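Local structure of ABC transporter ATP-binding protein (Sulfolobus tokodaii, 2PJZ) at residues L103-L117 with Q133-Q146. The protein probably binds and hydrolyses ATP as the nucleotide-binding subunit of an ABC transporter, putatively one for cobalt. Sequence-based numbering, arbitrary orientation.
Sequences LDRDLFLEMLKALKL and QSVLVRTSLALASQ
Phe108 is a knob in a hole formed by Val137, Ser140, Leu141 and Ala144. Its CG lies anti to the backbone N (chi1 178°), which carries the ring along the facing helix. Ring atom CE1 reaches CG of Leu141 at 3.7 Å. Ala144 CB packs against Phe108 CB at 3.8 Å and lies near the ring plane, on its edge side. Cutting Phe108 back to an alanine is likely to open a gap among these four residues and take from Leu141 its contact with the ring.

Other apolar contacts continue along both helices. Leu103 CD1 touches Leu141 CD2 at 3.7 Å. The extended Met111 chain crosses Leu143 at about a right angle, with CE 3.7 Å from Leu143 CB. Leu115 CD2 meets Leu136 CD2 at 3.8 Å, and Leu117 packs on Leu136 and Val137.

One hydrogen bond links the segments. Asp104 N donates to Ala144 O at 3.0 Å, nearly straight (170°) but from above the carbonyl plane. Asp104 also N-caps its helix, its OD2 accepting from Leu107 N at 2.7 Å. The Ser140 hydroxyl turns back to Leu136 O, so this buried group is satisfied within its own helix.

The helix axes cross at 146°, roughly antiparallel. Helix 131-144 begins within the LSAGQ signature motif, and this packing joins it to helix 105-114 in the helical subdomain of the ABC ATPase. Helix 90-100 packs on Phe108 and Leu141, helix 161-173 touches Leu115 and Leu117, and Ala142 O bonds to Ser77 of strand 76-78.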
ATOM      1  N   LEU A 103     -19.811  -6.686   1.678  1.00 14.91           N
ATOM      2  CA  LEU A 103     -19.786  -5.292   2.146  1.00 14.83           C
ATOM      3  C   LEU A 103     -21.071  -4.970   2.945  1.00 15.95           C
ATOM      4  O   LEU A 103     -22.174  -5.365   2.547  1.00 15.38           O
ATOM      5  CB  LEU A 103     -19.606  -4.309   0.974  1.00 14.52           C
ATOM      6  CG  LEU A 103     -19.611  -2.781   1.247  1.00 14.84           C
ATOM      7  CD1 LEU A 103     -18.791  -2.066   0.174  1.00 16.03           C
ATOM      8  CD2 LEU A 103     -21.070  -2.276   1.224  1.00 15.04           C
ATOM      9  N   ASP A 104     -20.889  -4.244   4.043  1.00 16.84           N
ATOM     10  CA  ASP A 104     -21.990  -3.800   4.904  1.00 19.69           C
ATOM     11  C   ASP A 104     -22.347  -2.367   4.521  1.00 19.73           C
ATOM     12  O   ASP A 104     -21.558  -1.454   4.741  1.00 19.12           O
ATOM     13  CB  ASP A 104     -21.521  -3.829   6.352  1.00 20.07           C
ATOM     14  CG  ASP A 104     -22.610  -3.403   7.334  1.00 23.82           C
ATOM     15  OD1 ASP A 104     -23.135  -4.287   8.028  1.00 30.04           O
ATOM     16  OD2 ASP A 104     -22.955  -2.214   7.393  1.00 24.53           O
ATOM     17  N   ARG A 105     -23.521  -2.176   3.919  1.00 21.50           N
ATOM     18  CA  ARG A 105     -23.917  -0.858   3.410  1.00 22.21           C
ATOM     19  C   ARG A 105     -23.926   0.183   4.511  1.00 22.33           C
ATOM     20  O   ARG A 105     -23.476   1.295   4.289  1.00 21.79           O
ATOM     21  CB  ARG A 105     -25.289  -0.911   2.722  1.00 23.05           C
ATOM     22  CG  ARG A 105     -25.788   0.467   2.229  1.00 23.03           C
ATOM     23  CD  ARG A 105     -27.117   0.324   1.497  1.00 23.74           C
ATOM     24  NE  ARG A 105     -26.929  -0.214   0.147  1.00 26.71           N
ATOM     25  CZ  ARG A 105     -26.701   0.521  -0.934  1.00 26.07           C
ATOM     26  NH1 ARG A 105     -26.598   1.839  -0.838  1.00 28.53           N
ATOM     27  NH2 ARG A 105     -26.538  -0.065  -2.114  1.00 27.72           N
ATOM     28  N   ASP A 106     -24.432  -0.175   5.696  1.00 22.45           N
ATOM     29  CA  ASP A 106     -24.519   0.783   6.804  1.00 22.76           C
ATOM     30  C   ASP A 106     -23.128   1.275   7.207  1.00 21.74           C
ATOM     31  O   ASP A 106     -22.927   2.467   7.452  1.00 21.26           O
ATOM     32  CB  ASP A 106     -25.223   0.159   8.023  1.00 23.52           C
ATOM     33  CG  ASP A 106     -26.768   0.220   7.934  1.00 26.42           C
ATOM     34  OD1 ASP A 106     -27.330   0.677   6.924  1.00 29.38           O
ATOM     35  OD2 ASP A 106     -27.421  -0.207   8.907  1.00 33.20           O
ATOM     36  N   LEU A 107     -22.169   0.348   7.293  1.00 20.48           N
ATOM     37  CA  LEU A 107     -20.786   0.700   7.646  1.00 19.34           C
ATOM     38  C   LEU A 107     -20.205   1.592   6.560  1.00 19.09           C
ATOM     39  O   LEU A 107     -19.566   2.588   6.875  1.00 18.95           O
ATOM     40  CB  LEU A 107     -19.888  -0.543   7.830  1.00 19.03           C
ATOM     41  CG  LEU A 107     -18.397  -0.323   8.139  1.00 19.44           C
ATOM     42  CD1 LEU A 107     -18.221   0.617   9.326  1.00 18.79           C
ATOM     43  CD2 LEU A 107     -17.643  -1.648   8.397  1.00 18.72           C
ATOM     44  N   PHE A 108     -20.417   1.232   5.299  1.00 18.97           N
ATOM     45  CA  PHE A 108     -19.974   2.103   4.193  1.00 19.62           C
ATOM     46  C   PHE A 108     -20.537   3.543   4.302  1.00 20.18           C
ATOM     47  O   PHE A 108     -19.821   4.529   4.087  1.00 19.34           O
ATOM     48  CB  PHE A 108     -20.337   1.497   2.840  1.00 19.18           C
ATOM     49  CG  PHE A 108     -19.947   2.355   1.664  1.00 19.07           C
ATOM     50  CD1 PHE A 108     -18.611   2.431   1.243  1.00 18.26           C
ATOM     51  CD2 PHE A 108     -20.919   3.090   0.980  1.00 18.33           C
ATOM     52  CE1 PHE A 108     -18.249   3.242   0.177  1.00 15.88           C
ATOM     53  CE2 PHE A 108     -20.571   3.897  -0.100  1.00 18.01           C
ATOM     54  CZ  PHE A 108     -19.234   3.978  -0.506  1.00 18.58           C
ATOM     55  N   LEU A 109     -21.832   3.643   4.588  1.00 21.27           N
ATOM     56  CA  LEU A 109     -22.481   4.952   4.730  1.00 22.61           C
ATOM     57  C   LEU A 109     -21.942   5.713   5.916  1.00 23.41           C
ATOM     58  O   LEU A 109     -21.781   6.942   5.857  1.00 24.21           O
ATOM     59  CB  LEU A 109     -24.008   4.791   4.803  1.00 22.93           C
ATOM     60  CG  LEU A 109     -24.714   4.264   3.545  1.00 23.57           C
ATOM     61  CD1 LEU A 109     -26.245   4.177   3.719  1.00 26.39           C
ATOM     62  CD2 LEU A 109     -24.371   5.084   2.298  1.00 24.21           C
ATOM     63  N   GLU A 110     -21.646   4.992   6.995  1.00 23.89           N
ATOM     64  CA  GLU A 110     -21.015   5.571   8.185  1.00 24.47           C
ATOM     65  C   GLU A 110     -19.644   6.200   7.865  1.00 23.29           C
ATOM     66  O   GLU A 110     -19.343   7.314   8.307  1.00 23.19           O
ATOM     67  CB  GLU A 110     -20.923   4.503   9.286  1.00 24.35           C
ATOM     68  CG  GLU A 110     -19.987   4.818  10.434  1.00 27.60           C
ATOM     69  CD  GLU A 110     -19.746   3.628  11.362  1.00 28.21           C
ATOM     70  OE1 GLU A 110     -20.667   2.796  11.518  1.00 32.23           O
ATOM     71  OE2 GLU A 110     -18.621   3.522  11.919  1.00 31.52           O
ATOM     72  N   MET A 111     -18.821   5.492   7.084  1.00 21.10           N
ATOM     73  CA  MET A 111     -17.544   6.022   6.606  1.00 18.89           C
ATOM     74  C   MET A 111     -17.729   7.260   5.727  1.00 20.34           C
ATOM     75  O   MET A 111     -17.043   8.256   5.906  1.00 20.44           O
ATOM     76  CB  MET A 111     -16.785   4.924   5.812  1.00 18.45           C
ATOM     77  CG  MET A 111     -16.408   3.680   6.632  1.00 17.38           C
ATOM     78  SD  MET A 111     -15.653   2.360   5.582  1.00 11.89           S
ATOM     79  CE  MET A 111     -15.153   1.244   6.923  1.00 16.77           C
ATOM     80  N   LEU A 112     -18.655   7.204   4.776  1.00 22.13           N
ATOM     81  CA  LEU A 112     -18.886   8.370   3.897  1.00 23.67           C
ATOM     82  C   LEU A 112     -19.275   9.601   4.737  1.00 24.75           C
ATOM     83  O   LEU A 112     -18.731  10.695   4.559  1.00 25.05           O
ATOM     84  CB  LEU A 112     -19.966   8.076   2.860  1.00 23.76           C
ATOM     85  CG  LEU A 112     -19.715   7.188   1.658  1.00 25.02           C
ATOM     86  CD1 LEU A 112     -20.849   7.369   0.662  1.00 27.53           C
ATOM     87  CD2 LEU A 112     -18.377   7.520   1.014  1.00 27.82           C
ATOM     88  N   LYS A 113     -20.183   9.393   5.686  1.00 25.72           N
ATOM     89  CA  LYS A 113     -20.618  10.455   6.600  1.00 26.71           C
ATOM     90  C   LYS A 113     -19.474  11.021   7.472  1.00 27.04           C
ATOM     91  O   LYS A 113     -19.310  12.245   7.556  1.00 26.95           O
ATOM     92  CB  LYS A 113     -21.804   9.985   7.451  1.00 27.08           C
ATOM     93  CG  LYS A 113     -22.318  11.069   8.410  1.00 28.56           C
ATOM     94  CD  LYS A 113     -23.326  10.513   9.380  1.00 31.91           C
ATOM     95  CE  LYS A 113     -23.688  11.581  10.423  1.00 36.16           C
ATOM     96  NZ  LYS A 113     -24.774  11.097  11.327  1.00 37.80           N
ATOM     97  N   ALA A 114     -18.665  10.148   8.083  1.00 26.54           N
ATOM     98  CA  ALA A 114     -17.466  10.587   8.789  1.00 26.99           C
ATOM     99  C   ALA A 114     -16.507  11.389   7.914  1.00 27.49           C
ATOM    100  O   ALA A 114     -15.848  12.318   8.395  1.00 28.02           O
ATOM    101  CB  ALA A 114     -16.745   9.396   9.453  1.00 27.16           C
ATOM    102  N   LEU A 115     -16.454  11.063   6.622  1.00 28.50           N
ATOM    103  CA  LEU A 115     -15.565  11.729   5.649  1.00 29.44           C
ATOM    104  C   LEU A 115     -16.167  13.024   5.083  1.00 31.45           C
ATOM    105  O   LEU A 115     -15.560  13.681   4.215  1.00 30.99           O
ATOM    106  CB  LEU A 115     -15.222  10.776   4.485  1.00 28.72           C
ATOM    107  CG  LEU A 115     -14.243   9.616   4.785  1.00 26.25           C
ATOM    108  CD1 LEU A 115     -14.313   8.520   3.702  1.00 24.62           C
ATOM    109  CD2 LEU A 115     -12.805  10.138   4.992  1.00 24.32           C
ATOM    110  N   LYS A 116     -17.366  13.366   5.565  1.00 33.31           N
ATOM    111  CA  LYS A 116     -18.126  14.518   5.065  1.00 35.43           C
ATOM    112  C   LYS A 116     -18.148  14.524   3.535  1.00 36.51           C
ATOM    113  O   LYS A 116     -17.818  15.526   2.890  1.00 36.79           O
ATOM    114  CB  LYS A 116     -17.562  15.823   5.638  1.00 35.65           C
ATOM    115  CG  LYS A 116     -17.587  15.865   7.153  1.00 35.55           C
ATOM    116  CD  LYS A 116     -16.755  17.028   7.701  1.00 39.74           C
ATOM    117  CE  LYS A 116     -16.705  17.006   9.228  1.00 42.11           C
ATOM    118  NZ  LYS A 116     -18.033  16.634   9.821  1.00 44.21           N
ATOM    119  N   LEU A 117     -18.472  13.359   2.978  1.00 37.95           N
ATOM    120  CA  LEU A 117     -18.769  13.189   1.566  1.00 39.40           C
ATOM    121  C   LEU A 117     -20.272  12.961   1.551  1.00 40.99           C
ATOM    122  O   LEU A 117     -20.780  12.061   2.240  1.00 40.74           O
ATOM    123  CB  LEU A 117     -18.064  11.958   0.974  1.00 39.24           C
ATOM    124  CG  LEU A 117     -16.538  11.858   0.928  1.00 38.91           C
ATOM    125  CD1 LEU A 117     -16.097  10.486   0.411  1.00 37.90           C
ATOM    126  CD2 LEU A 117     -15.942  12.948   0.063  1.00 39.44           C
ATOM    127  N   GLN A 133     -11.635  12.234  -3.791  1.00 23.32           N
ATOM    128  CA  GLN A 133     -12.929  11.555  -3.598  1.00 22.96           C
ATOM    129  C   GLN A 133     -12.930  10.084  -4.041  1.00 21.41           C
ATOM    130  O   GLN A 133     -13.463   9.216  -3.329  1.00 21.06           O
ATOM    131  CB  GLN A 133     -14.011  12.293  -4.371  1.00 23.46           C
ATOM    132  CG  GLN A 133     -14.425  13.623  -3.746  1.00 26.65           C
ATOM    133  CD  GLN A 133     -15.500  14.303  -4.592  1.00 30.07           C
ATOM    134  OE1 GLN A 133     -15.578  14.093  -5.804  1.00 30.15           O
ATOM    135  NE2 GLN A 133     -16.344  15.105  -3.945  1.00 33.24           N
ATOM    136  N   SER A 134     -12.355   9.822  -5.216  1.00 19.98           N
ATOM    137  CA  SER A 134     -12.253   8.467  -5.789  1.00 19.41           C
ATOM    138  C   SER A 134     -11.523   7.506  -4.836  1.00 18.38           C
ATOM    139  O   SER A 134     -12.046   6.418  -4.539  1.00 17.36           O
ATOM    140  CB  SER A 134     -11.523   8.504  -7.137  1.00 18.80           C
ATOM    141  OG  SER A 134     -11.382   7.194  -7.680  1.00 21.33           O
ATOM    142  N   VAL A 135     -10.330   7.906  -4.375  1.00 17.09           N
ATOM    143  CA  VAL A 135      -9.562   7.065  -3.428  1.00 16.09           C
ATOM    144  C   VAL A 135     -10.270   6.884  -2.086  1.00 16.27           C
ATOM    145  O   VAL A 135     -10.241   5.791  -1.510  1.00 15.43           O
ATOM    146  CB  VAL A 135      -8.061   7.465  -3.265  1.00 16.82           C
ATOM    147  CG1 VAL A 135      -7.861   8.680  -2.325  1.00 16.86           C
ATOM    148  CG2 VAL A 135      -7.254   6.275  -2.712  1.00 15.06           C
ATOM    149  N   LEU A 136     -10.925   7.933  -1.589  1.00 15.11           N
ATOM    150  CA  LEU A 136     -11.663   7.781  -0.334  1.00 15.41           C
ATOM    151  C   LEU A 136     -12.791   6.809  -0.489  1.00 14.81           C
ATOM    152  O   LEU A 136     -12.982   5.939   0.382  1.00 14.95           O
ATOM    153  CB  LEU A 136     -12.190   9.128   0.198  1.00 15.43           C
ATOM    154  CG  LEU A 136     -11.076  10.023   0.765  1.00 16.40           C
ATOM    155  CD1 LEU A 136     -11.616  11.457   1.001  1.00 17.81           C
ATOM    156  CD2 LEU A 136     -10.468   9.442   2.030  1.00 16.54           C
ATOM    157  N   VAL A 137     -13.536   6.928  -1.589  1.00 14.40           N
ATOM    158  CA  VAL A 137     -14.651   5.989  -1.854  1.00 15.45           C
ATOM    159  C   VAL A 137     -14.123   4.542  -2.021  1.00 14.76           C
ATOM    160  O   VAL A 137     -14.664   3.588  -1.412  1.00 13.68           O
ATOM    161  CB  VAL A 137     -15.504   6.452  -3.062  1.00 15.75           C
ATOM    162  CG1 VAL A 137     -16.458   5.344  -3.572  1.00 17.30           C
ATOM    163  CG2 VAL A 137     -16.296   7.723  -2.684  1.00 17.77           C
ATOM    164  N   ARG A 138     -13.046   4.388  -2.800  1.00 13.68           N
ATOM    165  CA  ARG A 138     -12.481   3.050  -3.040  1.00 13.49           C
ATOM    166  C   ARG A 138     -11.900   2.402  -1.768  1.00 13.15           C
ATOM    167  O   ARG A 138     -12.077   1.189  -1.519  1.00 13.46           O
ATOM    168  CB  ARG A 138     -11.429   3.118  -4.171  1.00 13.42           C
ATOM    169  CG  ARG A 138     -12.078   3.231  -5.571  1.00 12.64           C
ATOM    170  CD  ARG A 138     -11.010   3.269  -6.700  1.00 14.83           C
ATOM    171  NE  ARG A 138     -10.344   4.575  -6.810  1.00 16.22           N
ATOM    172  CZ  ARG A 138      -9.091   4.831  -6.435  1.00 18.40           C
ATOM    173  NH1 ARG A 138      -8.299   3.879  -5.930  1.00 15.27           N
ATOM    174  NH2 ARG A 138      -8.608   6.059  -6.591  1.00 19.34           N
ATOM    175  N   THR A 139     -11.221   3.194  -0.951  1.00 13.11           N
ATOM    176  CA  THR A 139     -10.735   2.687   0.342  1.00 13.12           C
ATOM    177  C   THR A 139     -11.918   2.302   1.257  1.00 13.06           C
ATOM    178  O   THR A 139     -11.910   1.247   1.911  1.00 12.53           O
ATOM    179  CB  THR A 139      -9.766   3.686   1.019  1.00 13.16           C
ATOM    180  OG1 THR A 139      -8.615   3.873   0.184  1.00 14.36           O
ATOM    181  CG2 THR A 139      -9.283   3.144   2.375  1.00 12.66           C
ATOM    182  N   SER A 140     -12.954   3.133   1.267  1.00 12.42           N
ATOM    183  CA  SER A 140     -14.140   2.859   2.062  1.00 12.95           C
ATOM    184  C   SER A 140     -14.834   1.575   1.580  1.00 12.69           C
ATOM    185  O   SER A 140     -15.217   0.732   2.392  1.00 13.16           O
ATOM    186  CB  SER A 140     -15.093   4.073   2.028  1.00 13.60           C
ATOM    187  OG  SER A 140     -14.490   5.178   2.659  1.00 15.53           O
ATOM    188  N   LEU A 141     -14.977   1.408   0.272  1.00 12.37           N
ATOM    189  CA  LEU A 141     -15.507   0.136  -0.274  1.00 13.14           C
ATOM    190  C   LEU A 141     -14.671  -1.095   0.168  1.00 13.08           C
ATOM    191  O   LEU A 141     -15.227  -2.142   0.555  1.00 12.89           O
ATOM    192  CB  LEU A 141     -15.554   0.197  -1.802  1.00 13.16           C
ATOM    193  CG  LEU A 141     -16.621   1.116  -2.423  1.00 12.42           C
ATOM    194  CD1 LEU A 141     -16.245   1.406  -3.862  1.00 13.09           C
ATOM    195  CD2 LEU A 141     -18.038   0.501  -2.351  1.00 14.68           C
ATOM    196  N   ALA A 142     -13.352  -0.967   0.080  1.00 12.52           N
ATOM    197  CA  ALA A 142     -12.463  -2.062   0.500  1.00 12.78           C
ATOM    198  C   ALA A 142     -12.699  -2.422   1.987  1.00 12.94           C
ATOM    199  O   ALA A 142     -12.780  -3.599   2.343  1.00 13.30           O
ATOM    200  CB  ALA A 142     -11.016  -1.699   0.255  1.00 11.32           C
ATOM    201  N   LEU A 143     -12.809  -1.403   2.842  1.00 12.34           N
ATOM    202  CA  LEU A 143     -12.878  -1.631   4.289  1.00 12.69           C
ATOM    203  C   LEU A 143     -14.248  -2.012   4.800  1.00 13.27           C
ATOM    204  O   LEU A 143     -14.357  -2.657   5.861  1.00 13.46           O
ATOM    205  CB  LEU A 143     -12.362  -0.418   5.072  1.00 12.47           C
ATOM    206  CG  LEU A 143     -10.909   0.003   4.794  1.00 12.65           C
ATOM    207  CD1 LEU A 143     -10.634   1.271   5.529  1.00 12.93           C
ATOM    208  CD2 LEU A 143      -9.877  -1.060   5.183  1.00 12.15           C
ATOM    209  N   ALA A 144     -15.295  -1.603   4.085  1.00 14.07           N
ATOM    210  CA  ALA A 144     -16.655  -1.811   4.605  1.00 15.15           C
ATOM    211  C   ALA A 144     -17.113  -3.264   4.510  1.00 14.21           C
ATOM    212  O   ALA A 144     -18.122  -3.639   5.092  1.00 14.07           O
ATOM    213  CB  ALA A 144     -17.641  -0.882   3.932  1.00 13.80           C
ATOM    214  N   SER A 145     -16.358  -4.098   3.799  1.00 14.95           N
ATOM    215  CA  SER A 145     -16.568  -5.535   3.884  1.00 14.79           C
ATOM    216  C   SER A 145     -15.867  -6.233   5.058  1.00 15.24           C
ATOM    217  O   SER A 145     -15.901  -7.477   5.155  1.00 15.92           O
ATOM    218  CB  SER A 145     -16.194  -6.220   2.562  1.00 15.65           C
ATOM    219  OG  SER A 145     -14.826  -6.021   2.283  1.00 15.95           O
ATOM    220  N   GLN A 146     -15.215  -5.458   5.923  1.00 14.55           N
ATOM    221  CA  GLN A 146     -14.475  -6.016   7.042  1.00 14.63           C
ATOM    222  C   GLN A 146     -13.533  -7.164   6.577  1.00 13.40           C
ATOM    223  O   GLN A 146     -13.592  -8.300   7.088  1.00 12.09           O
ATOM    224  CB  GLN A 146     -15.440  -6.493   8.136  1.00 16.20           C
ATOM    225  CG  GLN A 146     -16.210  -5.321   8.727  1.00 20.56           C
ATOM    226  CD  GLN A 146     -16.761  -5.591  10.113  1.00 25.22           C
ATOM    227  OE1 GLN A 146     -17.969  -5.767  10.272  1.00 29.45           O
ATOM    228  NE2 GLN A 146     -15.893  -5.613  11.117  1.00 23.77           N
TER